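Long-range contacts in pyridine nucleotide-disulphide oxidoreductase dimerisation region (PDB 6KYY), which is an FAD-dependent disulfide reductase, induced by hypochlorous acid and probably involved in resistance to reactive chlorine species: residues G19-T24 against Y308-D313; K129-T134 against W295-V300. All coordinates share one frame; numbering follows the deposited sequence.

Contact 1: residues G19-T24 against Y308-D313. With FAD (flavin-adenine dinucleotide), chain N.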
loop_
_atom_site.group_PDB
_atom_site.type_symbol
_atom_site.label_atom_id
_atom_site.label_comp_id
_atom_site.label_asym_id
_atom_site.label_seq_id
_atom_site.Cartn_x
_atom_site.Cartn_y
_atom_site.Cartn_z
ATOM N N GLY B 19 -2.770 -25.473 8.670
ATOM C CA GLY B 19 -3.115 -24.482 7.673
ATOM C C GLY B 19 -3.707 -23.221 8.277
ATOM O O GLY B 19 -3.893 -23.087 9.488
ATOM N N LYS B 20 -4.012 -22.270 7.392
ATOM C CA LYS B 20 -4.547 -20.985 7.834
ATOM C C LYS B 20 -5.887 -21.159 8.539
ATOM O O LYS B 20 -6.105 -20.613 9.627
ATOM C CB LYS B 20 -4.687 -20.038 6.642
ATOM C CG LYS B 20 -5.135 -18.633 7.017
ATOM C CD LYS B 20 -4.273 -18.062 8.131
ATOM C CE LYS B 20 -4.568 -16.592 8.363
ATOM N NZ LYS B 20 -3.317 -15.794 8.497
ATOM N N ALA B 21 -6.798 -21.921 7.934
ATOM C CA ALA B 21 -8.125 -22.095 8.514
ATOM C C ALA B 21 -8.065 -22.888 9.814
ATOM O O ALA B 21 -8.677 -22.503 10.816
ATOM C CB ALA B 21 -9.048 -22.784 7.510
ATOM N N GLY B 22 -7.327 -24.001 9.814
ATOM C CA GLY B 22 -7.328 -24.878 10.973
ATOM C C GLY B 22 -6.637 -24.275 12.180
ATOM O O GLY B 22 -7.143 -24.363 13.302
ATOM N N LYS B 23 -5.473 -23.657 11.973
ATOM C CA LYS B 23 -4.796 -22.998 13.083
ATOM C C LYS B 23 -5.606 -21.833 13.631
ATOM O O LYS B 23 -5.429 -21.469 14.796
ATOM C CB LYS B 23 -3.403 -22.529 12.655
ATOM C CG LYS B 23 -3.350 -21.152 12.015
ATOM C CD LYS B 23 -1.994 -20.924 11.364
ATOM C CE LYS B 23 -1.876 -19.531 10.772
ATOM N NZ LYS B 23 -0.464 -19.209 10.429
ATOM N N THR B 24 -6.496 -21.248 12.827
ATOM C CA THR B 24 -7.381 -20.205 13.336
ATOM C C THR B 24 -8.586 -20.805 14.050
ATOM O O THR B 24 -9.032 -20.275 15.074
ATOM C CB THR B 24 -7.839 -19.297 12.196
ATOM O OG1 THR B 24 -6.719 -18.965 11.366
ATOM C CG2 THR B 24 -8.452 -18.017 12.747
ATOM N N TYR B 308 -6.283 -16.056 2.041
ATOM C CA TYR B 308 -7.482 -15.364 2.497
ATOM C C TYR B 308 -8.767 -16.100 2.132
ATOM O O TYR B 308 -9.819 -15.794 2.702
ATOM C CB TYR B 308 -7.512 -13.938 1.936
ATOM C CG TYR B 308 -7.049 -13.809 0.499
ATOM C CD1 TYR B 308 -7.966 -13.762 -0.540
ATOM C CD2 TYR B 308 -5.699 -13.715 0.183
ATOM C CE1 TYR B 308 -7.556 -13.641 -1.853
ATOM C CE2 TYR B 308 -5.279 -13.595 -1.127
ATOM C CZ TYR B 308 -6.212 -13.558 -2.141
ATOM O OH TYR B 308 -5.805 -13.438 -3.448
ATOM N N ILE B 309 -8.713 -17.055 1.201
ATOM C CA ILE B 309 -9.876 -17.901 0.950
ATOM C C ILE B 309 -9.954 -19.011 1.990
ATOM O O ILE B 309 -11.043 -19.371 2.452
ATOM C CB ILE B 309 -9.844 -18.458 -0.487
ATOM C CG1 ILE B 309 -10.405 -17.433 -1.469
ATOM C CG2 ILE B 309 -10.649 -19.743 -0.600
ATOM C CD1 ILE B 309 -9.772 -16.081 -1.357
ATOM N N SER B 310 -8.801 -19.560 2.382
ATOM C CA SER B 310 -8.770 -20.473 3.518
ATOM C C SER B 310 -9.201 -19.764 4.797
ATOM O O SER B 310 -9.868 -20.360 5.651
ATOM C CB SER B 310 -7.369 -21.065 3.676
ATOM O OG SER B 310 -7.383 -22.205 4.518
ATOM N N LEU B 311 -8.837 -18.488 4.941
ATOM C CA LEU B 311 -9.280 -17.721 6.102
ATOM C C LEU B 311 -10.791 -17.536 6.094
ATOM O O LEU B 311 -11.443 -17.654 7.139
ATOM C CB LEU B 311 -8.577 -16.364 6.144
ATOM C CG LEU B 311 -8.815 -15.552 7.419
ATOM C CD1 LEU B 311 -8.238 -16.274 8.628
ATOM C CD2 LEU B 311 -8.235 -14.149 7.299
ATOM N N ASP B 312 -11.367 -17.244 4.925
ATOM C CA ASP B 312 -12.819 -17.155 4.825
ATOM C C ASP B 312 -13.474 -18.501 5.095
ATOM O O ASP B 312 -14.609 -18.551 5.580
ATOM C CB ASP B 312 -13.227 -16.636 3.448
ATOM C CG ASP B 312 -14.687 -16.241 3.387
ATOM O OD1 ASP B 312 -15.098 -15.372 4.183
ATOM O OD2 ASP B 312 -15.422 -16.802 2.547
ATOM N N ASP B 313 -12.778 -19.598 4.786
ATOM C CA ASP B 313 -13.296 -20.921 5.115
ATOM C C ASP B 313 -13.456 -21.085 6.621
ATOM O O ASP B 313 -14.457 -21.641 7.091
ATOM C CB ASP B 313 -12.375 -22.002 4.553
ATOM C CG ASP B 313 -12.527 -22.176 3.057
ATOM O OD1 ASP B 313 -11.585 -22.690 2.420
ATOM O OD2 ASP B 313 -13.588 -21.798 2.516
HETATM P PA FAD N . -1.742 -25.220 4.327
HETATM O O1A FAD N . -1.278 -25.744 3.020
HETATM O O2A FAD N . -1.267 -23.808 4.686
HETATM O O5B FAD N . -1.358 -26.209 5.484
HETATM C C5B FAD N . -1.037 -27.589 5.213
HETATM C C4B FAD N . -0.428 -28.195 6.453
HETATM O O4B FAD N . -0.994 -29.506 6.687
HETATM C C3B FAD N . 1.090 -28.374 6.412
HETATM O O3B FAD N . 1.677 -27.946 7.634
HETATM C C2B FAD N . 1.259 -29.880 6.187
HETATM O O2B FAD N . 2.464 -30.369 6.767
HETATM C C1B FAD N . 0.046 -30.427 6.931
HETATM N N9A FAD N . -0.389 -31.748 6.488
HETATM C C8A FAD N . -0.576 -32.171 5.198
HETATM N N7A FAD N . -0.972 -33.419 5.096
HETATM C C5A FAD N . -1.048 -33.847 6.412
HETATM C C6A FAD N . -1.409 -35.079 6.992
HETATM N N6A FAD N . -1.777 -36.153 6.286
HETATM N N1A FAD N . -1.381 -35.172 8.340
HETATM C C2A FAD N . -1.015 -34.102 9.051
HETATM N N3A FAD N . -0.654 -32.892 8.616
HETATM C C4A FAD N . -0.693 -32.828 7.281
HETATM N N1 FAD N . -1.587 -17.388 -1.132
HETATM C C2 FAD N . -1.941 -16.069 -1.090
HETATM O O2 FAD N . -3.034 -15.706 -0.639
HETATM N N3 FAD N . -1.064 -15.108 -1.560
HETATM C C4 FAD N . 0.182 -15.340 -2.108
HETATM O O4 FAD N . 0.877 -14.398 -2.482
HETATM C C4X FAD N . 0.548 -16.746 -2.153
HETATM N N5 FAD N . 1.720 -17.057 -2.623
HETATM C C5X FAD N . 2.070 -18.397 -2.659
HETATM C C6 FAD N . 3.315 -18.748 -3.178
HETATM C C7 FAD N . 3.715 -20.079 -3.237
HETATM C C7M FAD N . 5.068 -20.422 -3.803
HETATM C C8 FAD N . 2.853 -21.083 -2.768
HETATM C C8M FAD N . 3.256 -22.532 -2.817
HETATM C C9 FAD N . 1.609 -20.737 -2.251
HETATM C C9A FAD N . 1.214 -19.405 -2.192
HETATM N N10 FAD N . -0.036 -19.019 -1.668
HETATM C C10 FAD N . -0.403 -17.697 -1.635
HETATM C "C1'" FAD N . -0.986 -20.026 -1.171
HETATM C "C2'" FAD N . -0.872 -20.277 0.329
HETATM O "O2'" FAD N . 0.408 -20.827 0.644
HETATM C "C3'" FAD N . -1.960 -21.264 0.755
HETATM O "O3'" FAD N . -3.099 -21.086 -0.078
HETATM C "C4'" FAD N . -2.390 -21.134 2.217
HETATM O "O4'" FAD N . -1.324 -21.562 3.067
HETATM C "C5'" FAD N . -3.654 -21.909 2.524
HETATM O "O5'" FAD N . -3.306 -23.274 2.838
HETATM P P FAD N . -4.286 -24.200 3.651
HETATM O O1P FAD N . -4.995 -23.377 4.731
HETATM O O2P FAD N . -5.194 -24.925 2.735
HETATM O O3P FAD N . -3.326 -25.228 4.384
#
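Ser310 and Ala21 meet where two helix starts converge on one phosphate of FAD, a worked example of how two separate pieces of chain can share a single anionic ligand. The polar part centres on FAD O1P. The hydroxyl of Ser310 donates to it, with OG 2.7 Å from O1P, and the amide of Lys20 in the first turn of helix 20-31 adds a second bond, N to O1P at 3.0 Å. Because Ser310 OG stands anti to its own backbone N (chi1 -164°), it reaches across toward the other helix as well as to the phosphate; there the Ala21 amide makes only a weak bond to OG, 3.5 Å long and bent to 136° at the hydrogen.

Van der Waals packing makes up the rest. The methyl of Ala21 lies over the Ser310 carbonyl, where the short segments approach to 8.0 Å between axes, 40° from parallel; the small alanine is consistent with so near an approach. Further along, Leu311 CD1 packs against the aliphatic arm of Lys20, 3.7 Å from CE. Leu311 and Thr24 cross at about a right angle, with CD1 facing OG1 at van der Waals range.

Gly19 is the N-cap residue of helix 20-31, and its CA lies 3.3 Å from FAD O5B; a side chain here would collide with the bridging oxygen O3P. Gly19 and Gly22 fit the GxGxxG pattern of the Rossmann type, consistent with the family. Tyr308 brings CE2 close to the flavin carbonyl O2, while Thr307 also bonds to FAD. The phosphate charge is probably stabilised by the Lys20 amide at the helix N terminus together with the Ser310 hydroxyl, the positive end of the helix dipole being the wider reason.

Contact 2: residues K129-T134 against W295-V300. With FAD (flavin-adenine dinucleotide), chain N.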
loop_
_atom_site.group_PDB
_atom_site.type_symbol
_atom_site.label_atom_id
_atom_site.label_comp_id
_atom_site.label_asym_id
_atom_site.label_seq_id
_atom_site.Cartn_x
_atom_site.Cartn_y
_atom_site.Cartn_z
ATOM N N LYS B 129 -15.949 -33.986 15.962
ATOM C CA LYS B 129 -15.908 -33.332 14.664
ATOM C C LYS B 129 -14.465 -33.314 14.187
ATOM O O LYS B 129 -13.541 -33.154 14.990
ATOM C CB LYS B 129 -16.455 -31.899 14.727
ATOM C CG LYS B 129 -17.686 -31.720 15.602
ATOM C CD LYS B 129 -18.212 -30.295 15.508
ATOM C CE LYS B 129 -19.575 -30.152 16.167
ATOM N NZ LYS B 129 -20.122 -31.459 16.625
ATOM N N ILE B 130 -14.268 -33.491 12.883
ATOM C CA ILE B 130 -12.937 -33.497 12.288
ATOM C C ILE B 130 -12.921 -32.521 11.121
ATOM O O ILE B 130 -13.874 -32.459 10.337
ATOM C CB ILE B 130 -12.516 -34.911 11.835
ATOM C CG1 ILE B 130 -12.774 -35.927 12.951
ATOM C CG2 ILE B 130 -11.051 -34.931 11.440
ATOM C CD1 ILE B 130 -12.526 -37.362 12.551
ATOM N N PHE B 131 -11.836 -31.757 11.008
ATOM C CA PHE B 131 -11.713 -30.688 10.021
ATOM C C PHE B 131 -10.456 -30.929 9.194
ATOM O O PHE B 131 -9.341 -30.873 9.722
ATOM C CB PHE B 131 -11.672 -29.321 10.704
ATOM C CG PHE B 131 -12.799 -29.092 11.675
ATOM C CD1 PHE B 131 -12.711 -29.543 12.983
ATOM C CD2 PHE B 131 -13.945 -28.423 11.281
ATOM C CE1 PHE B 131 -13.746 -29.335 13.874
ATOM C CE2 PHE B 131 -14.984 -28.211 12.169
ATOM C CZ PHE B 131 -14.884 -28.669 13.466
ATOM N N ILE B 132 -10.638 -31.192 7.904
ATOM C CA ILE B 132 -9.523 -31.473 7.005
ATOM C C ILE B 132 -8.913 -30.153 6.545
ATOM O O ILE B 132 -9.608 -29.296 5.990
ATOM C CB ILE B 132 -9.980 -32.320 5.810
ATOM C CG1 ILE B 132 -10.441 -33.701 6.284
ATOM C CG2 ILE B 132 -8.863 -32.443 4.783
ATOM C CD1 ILE B 132 -10.673 -34.691 5.161
ATOM N N ASN B 133 -7.609 -29.993 6.767
ATOM C CA ASN B 133 -6.899 -28.755 6.462
ATOM C C ASN B 133 -5.486 -29.058 5.980
ATOM O O ASN B 133 -4.516 -28.417 6.398
ATOM C CB ASN B 133 -6.869 -27.831 7.681
ATOM C CG ASN B 133 -6.493 -26.405 7.328
ATOM O OD1 ASN B 133 -6.073 -25.634 8.189
ATOM N ND2 ASN B 133 -6.639 -26.049 6.058
ATOM N N THR B 134 -5.348 -30.038 5.085
ATOM C CA THR B 134 -4.035 -30.521 4.678
ATOM C C THR B 134 -3.401 -29.704 3.559
ATOM O O THR B 134 -2.206 -29.875 3.296
ATOM C CB THR B 134 -4.120 -31.987 4.240
ATOM O OG1 THR B 134 -5.159 -32.140 3.267
ATOM C CG2 THR B 134 -4.412 -32.881 5.434
ATOM N N TRP B 295 -15.348 -31.745 8.122
ATOM C CA TRP B 295 -15.226 -30.542 7.315
ATOM C C TRP B 295 -13.925 -30.571 6.526
ATOM O O TRP B 295 -12.987 -31.304 6.852
ATOM C CB TRP B 295 -15.263 -29.281 8.187
ATOM C CG TRP B 295 -16.613 -28.918 8.723
ATOM C CD1 TRP B 295 -17.432 -27.925 8.274
ATOM C CD2 TRP B 295 -17.291 -29.529 9.827
ATOM N NE1 TRP B 295 -18.582 -27.885 9.022
ATOM C CE2 TRP B 295 -18.521 -28.859 9.983
ATOM C CE3 TRP B 295 -16.980 -30.579 10.697
ATOM C CZ2 TRP B 295 -19.440 -29.206 10.971
ATOM C CZ3 TRP B 295 -17.893 -30.919 11.678
ATOM C CH2 TRP B 295 -19.108 -30.237 11.807
ATOM N N ALA B 296 -13.875 -29.751 5.480
ATOM C CA ALA B 296 -12.659 -29.536 4.709
ATOM C C ALA B 296 -12.486 -28.042 4.486
ATOM O O ALA B 296 -13.444 -27.349 4.130
ATOM C CB ALA B 296 -12.700 -30.277 3.372
ATOM N N MET B 297 -11.268 -27.550 4.701
ATOM C CA MET B 297 -10.969 -26.135 4.564
ATOM C C MET B 297 -9.660 -25.965 3.810
ATOM O O MET B 297 -8.741 -26.776 3.940
ATOM C CB MET B 297 -10.870 -25.444 5.931
ATOM C CG MET B 297 -12.187 -25.316 6.676
ATOM S SD MET B 297 -11.937 -25.021 8.436
ATOM C CE MET B 297 -10.776 -26.324 8.832
ATOM N N GLY B 298 -9.587 -24.902 3.020
ATOM C CA GLY B 298 -8.356 -24.548 2.344
ATOM C C GLY B 298 -8.207 -25.200 0.983
ATOM O O GLY B 298 -9.164 -25.660 0.355
ATOM N N ASP B 299 -6.951 -25.245 0.529
ATOM C CA ASP B 299 -6.627 -25.730 -0.809
ATOM C C ASP B 299 -6.968 -27.200 -1.014
ATOM O O ASP B 299 -6.958 -27.664 -2.159
ATOM C CB ASP B 299 -5.144 -25.499 -1.099
ATOM C CG ASP B 299 -4.693 -24.095 -0.745
ATOM O OD1 ASP B 299 -5.558 -23.202 -0.633
ATOM O OD2 ASP B 299 -3.473 -23.888 -0.577
ATOM N N VAL B 300 -7.263 -27.943 0.055
ATOM C CA VAL B 300 -7.708 -29.323 -0.091
ATOM C C VAL B 300 -9.112 -29.419 -0.670
ATOM O O VAL B 300 -9.545 -30.512 -1.051
ATOM C CB VAL B 300 -7.629 -30.048 1.268
ATOM C CG1 VAL B 300 -8.864 -29.757 2.108
ATOM C CG2 VAL B 300 -7.449 -31.541 1.070
HETATM P PA FAD N . -1.742 -25.220 4.327
HETATM O O1A FAD N . -1.278 -25.744 3.020
HETATM O O2A FAD N . -1.267 -23.808 4.686
HETATM O O5B FAD N . -1.358 -26.209 5.484
HETATM C C5B FAD N . -1.037 -27.589 5.213
HETATM C C4B FAD N . -0.428 -28.195 6.453
HETATM O O4B FAD N . -0.994 -29.506 6.687
HETATM C C3B FAD N . 1.090 -28.374 6.412
HETATM O O3B FAD N . 1.677 -27.946 7.634
HETATM C C2B FAD N . 1.259 -29.880 6.187
HETATM O O2B FAD N . 2.464 -30.369 6.767
HETATM C C1B FAD N . 0.046 -30.427 6.931
HETATM N N9A FAD N . -0.389 -31.748 6.488
HETATM C C8A FAD N . -0.576 -32.171 5.198
HETATM N N7A FAD N . -0.972 -33.419 5.096
HETATM C C5A FAD N . -1.048 -33.847 6.412
HETATM C C6A FAD N . -1.409 -35.079 6.992
HETATM N N6A FAD N . -1.777 -36.153 6.286
HETATM N N1A FAD N . -1.381 -35.172 8.340
HETATM C C2A FAD N . -1.015 -34.102 9.051
HETATM N N3A FAD N . -0.654 -32.892 8.616
HETATM C C4A FAD N . -0.693 -32.828 7.281
HETATM N N1 FAD N . -1.587 -17.388 -1.132
HETATM C C2 FAD N . -1.941 -16.069 -1.090
HETATM O O2 FAD N . -3.034 -15.706 -0.639
HETATM N N3 FAD N . -1.064 -15.108 -1.560
HETATM C C4 FAD N . 0.182 -15.340 -2.108
HETATM O O4 FAD N . 0.877 -14.398 -2.482
HETATM C C4X FAD N . 0.548 -16.746 -2.153
HETATM N N5 FAD N . 1.720 -17.057 -2.623
HETATM C C5X FAD N . 2.070 -18.397 -2.659
HETATM C C6 FAD N . 3.315 -18.748 -3.178
HETATM C C7 FAD N . 3.715 -20.079 -3.237
HETATM C C7M FAD N . 5.068 -20.422 -3.803
HETATM C C8 FAD N . 2.853 -21.083 -2.768
HETATM C C8M FAD N . 3.256 -22.532 -2.817
HETATM C C9 FAD N . 1.609 -20.737 -2.251
HETATM C C9A FAD N . 1.214 -19.405 -2.192
HETATM N N10 FAD N . -0.036 -19.019 -1.668
HETATM C C10 FAD N . -0.403 -17.697 -1.635
HETATM C "C1'" FAD N . -0.986 -20.026 -1.171
HETATM C "C2'" FAD N . -0.872 -20.277 0.329
HETATM O "O2'" FAD N . 0.408 -20.827 0.644
HETATM C "C3'" FAD N . -1.960 -21.264 0.755
HETATM O "O3'" FAD N . -3.099 -21.086 -0.078
HETATM C "C4'" FAD N . -2.390 -21.134 2.217
HETATM O "O4'" FAD N . -1.324 -21.562 3.067
HETATM C "C5'" FAD N . -3.654 -21.909 2.524
HETATM O "O5'" FAD N . -3.306 -23.274 2.838
HETATM P P FAD N . -4.286 -24.200 3.651
HETATM O O1P FAD N . -4.995 -23.377 4.731
HETATM O O2P FAD N . -5.194 -24.925 2.735
HETATM O O3P FAD N . -3.326 -25.228 4.384
#
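Phe131 and Trp295 project together from one face of a parallel strand pair. Their rings are near parallel, at 24°, but slid past each other, with 4.8 Å between the centroids of the Phe131 ring and the six-membered ring of Trp295. Phe131 CE2 rests over one indole face, nearest CE3 at 3.4 Å, toward the rim. The far end of the indole, at CZ3 and CH2, is flanked by the CB and CD of Lys129, which runs alongside it. By Phe131 CB, the chain of Met297 bends at chi3 (-50°) and brings its methyl CE to 3.6 Å from that carbon. Helix 307-321 backs this cluster through Val317, which touches both Trp295 and Met297.

The two strands belong to the FAD-binding Rossmann-type domain, where 294-296 adds parallel to 130-132, itself paired with 10-16. Backbone bonds zip them together: Trp295 N to Ile130 O, Ile132 N to Trp295 O, and Met297 N to Ile132 O.

On the opposite face Ile132 sits over the small Ala296, and its CG2 fits against Val300 CG1 (3.8 Å), the two side chains crossing at about a right angle. Val300 CG2 in turn abuts Thr134 OG1, whose polar partner is the carbonyl of Ala262. The carbon side of Thr134 turns to the cofactor: CB and CG2 lie against the adenine at N7A, C8A and C5A. Asn133 ND2 bonds Met297 O at 3.1 Å from above the carbonyl plane and reaches FAD O1P weakly, while its OD1 takes the Gly22 amide. The CA of Gly298 lies beside O2P, which the Asp299 amide bonds.

How the contacts relate
From the N terminus the chain passes through strand 10-16 into helix 20-31, whose start at 19-24 opens the larger loop. Strand 130-132 then opens the smaller one, which strand 294-296 and the turn after it close as contact 2 after 160 intervening residues. A short connection leads on into helix 307-321, where 308-313 closes contact 1, so contact 2 is nested inside contact 1. Their centres are 9 Å apart, and a probable hydrogen bond from Gly298 N to Asp313 OD1 bridges them. Together they fasten helix 20-31, the sheet and helix 307-321 around the same pyrophosphate.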